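Local coordinates for protein TRAP-type C4-dicarboxylate:H+ symport system substrate-binding component DctP (Shewanella oneidensis, PDB 4MX6) that probably captures C4-dicarboxylates such as succinate in the periplasm and delivers them to a TRAP-type proton-coupled transporter, at residues 147-152 against 248-253. Residues are numbered along the deposited sequence; the frame is centred on the assembly and turned at random.
Sequences GIVGLG and VVTSDA
Val149 and Thr250 form an antiparallel hydrogen-bonded pair: Val149 N donates to Thr250 O at 2.9 Å, nearly straight, and Thr250 N returns a bond to Val149 O. Beta-branched residues suit this extended backbone. Beyond them Leu151 and Gly152 both face Val248, a classic beta bulge that shifts the register by one; Leu151 N reaches Val248 O (2.8 Å), while Val248 N donates to Gly152 O. Leu151 lies on the same side as Val149 and Thr250, its CD1 3.7 Å from Thr250 CG2. Glycine fits at 152, whose phi of 174° is awkward for a residue with a side chain. On the other face, Ile148 CG2, placed anti to its backbone N, meets Val249 CB and CG1 obliquely, both at 3.8 Å.

At the far end Gly147 presents its O to Asp252 N (2.8 Å); with phi at 94°, a CB would press on the preceding carbonyl O, so glycine suits. A water links the same oxygen to Ala253 N. Ser251 OG, the N-cap of helix 252-257, accepts from Phe254 N, and Asp252 OD2 forms a salt bridge with Lys256 NZ. Thr250 OG1 bonds Gln96 O, and helix 260-295 covers Leu151 and Val248. Backbone bonds thus fix the strand pairing and apolar branches pack on both faces; Val248, about 5 Å from the side chain of succinate-binding Tyr246, makes this packing beside the site, not part of it.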
loop_
_atom_site.group_PDB
_atom_site.type_symbol
_atom_site.label_atom_id
_atom_site.label_comp_id
_atom_site.label_asym_id
_atom_site.label_seq_id
_atom_site.Cartn_x
_atom_site.Cartn_y
_atom_site.Cartn_z
ATOM N N GLY A 147 11.419 12.470 -12.286
ATOM C CA GLY A 147 12.409 11.417 -12.403
ATOM C C GLY A 147 11.946 10.038 -11.969
ATOM O O GLY A 147 12.764 9.121 -11.918
ATOM N N ILE A 148 10.661 9.884 -11.657
ATOM C CA ILE A 148 10.123 8.601 -11.200
ATOM C C ILE A 148 9.269 7.975 -12.290
ATOM O O ILE A 148 8.325 8.608 -12.773
ATOM C CB ILE A 148 9.294 8.767 -9.923
ATOM C CG1 ILE A 148 10.173 9.298 -8.782
ATOM C CG2 ILE A 148 8.642 7.443 -9.526
ATOM C CD1 ILE A 148 9.398 9.643 -7.525
ATOM N N VAL A 149 9.613 6.747 -12.671
ATOM C CA VAL A 149 8.928 6.011 -13.724
ATOM C C VAL A 149 8.011 4.973 -13.094
ATOM O O VAL A 149 8.462 4.118 -12.336
ATOM C CB VAL A 149 9.943 5.282 -14.645
ATOM C CG1 VAL A 149 9.220 4.442 -15.701
ATOM C CG2 VAL A 149 10.885 6.270 -15.308
ATOM N N GLY A 150 6.722 5.069 -13.384
ATOM C CA GLY A 150 5.757 4.096 -12.897
ATOM C C GLY A 150 5.663 2.899 -13.811
ATOM O O GLY A 150 5.324 3.030 -14.988
ATOM N N LEU A 151 5.932 1.723 -13.260
ATOM C CA LEU A 151 6.013 0.506 -14.057
ATOM C C LEU A 151 4.801 -0.407 -13.932
ATOM O O LEU A 151 4.538 -1.188 -14.834
ATOM C CB LEU A 151 7.299 -0.249 -13.704
ATOM C CG LEU A 151 8.567 0.514 -14.085
ATOM C CD1 LEU A 151 9.794 -0.236 -13.617
ATOM C CD2 LEU A 151 8.611 0.732 -15.593
ATOM N N GLY A 152 4.054 -0.307 -12.844
ATOM C CA GLY A 152 2.860 -1.106 -12.681
ATOM C C GLY A 152 2.275 -0.917 -11.293
ATOM O O GLY A 152 2.895 -0.309 -10.424
ATOM N N VAL A 248 4.891 0.069 -8.376
ATOM C CA VAL A 248 6.265 -0.358 -8.606
ATOM C C VAL A 248 6.925 0.704 -9.488
ATOM O O VAL A 248 6.416 1.029 -10.565
ATOM C CB VAL A 248 6.321 -1.743 -9.266
ATOM C CG1 VAL A 248 7.763 -2.179 -9.466
ATOM C CG2 VAL A 248 5.528 -2.769 -8.453
ATOM N N VAL A 249 8.015 1.281 -8.993
ATOM C CA VAL A 249 8.681 2.386 -9.669
ATOM C C VAL A 249 10.183 2.184 -9.773
ATOM O O VAL A 249 10.790 1.450 -9.001
ATOM C CB VAL A 249 8.428 3.736 -8.948
ATOM C CG1 VAL A 249 6.944 4.096 -8.961
ATOM C CG2 VAL A 249 8.929 3.713 -7.523
ATOM N N THR A 250 10.760 2.872 -10.748
ATOM C CA THR A 250 12.202 2.999 -10.880
ATOM C C THR A 250 12.537 4.466 -11.140
ATOM O O THR A 250 11.638 5.309 -11.218
ATOM C CB THR A 250 12.764 2.077 -11.999
ATOM O OG1 THR A 250 14.194 2.096 -11.989
ATOM C CG2 THR A 250 12.303 2.488 -13.379
ATOM N N SER A 251 13.819 4.785 -11.262
ATOM C CA SER A 251 14.208 6.134 -11.653
ATOM C C SER A 251 14.377 6.204 -13.160
ATOM O O SER A 251 14.802 5.242 -13.810
ATOM C CB SER A 251 15.492 6.597 -10.963
ATOM O OG SER A 251 16.622 5.892 -11.445
ATOM N N ASP A 252 14.069 7.363 -13.716
ATOM C CA ASP A 252 14.263 7.599 -15.124
ATOM C C ASP A 252 15.721 7.375 -15.500
ATOM O O ASP A 252 16.011 6.796 -16.547
ATOM C CB ASP A 252 13.829 9.023 -15.440
ATOM C CG ASP A 252 13.843 9.317 -16.900
ATOM O OD1 ASP A 252 13.039 8.686 -17.626
ATOM O OD2 ASP A 252 14.651 10.178 -17.310
ATOM N N ALA A 253 16.635 7.833 -14.650
ATOM C CA ALA A 253 18.052 7.725 -14.964
ATOM C C ALA A 253 18.473 6.260 -15.087
ATOM O O ALA A 253 19.172 5.890 -16.031
ATOM C CB ALA A 253 18.885 8.447 -13.915
HETATM O O HOH W 1 15.780 9.832 -12.489
#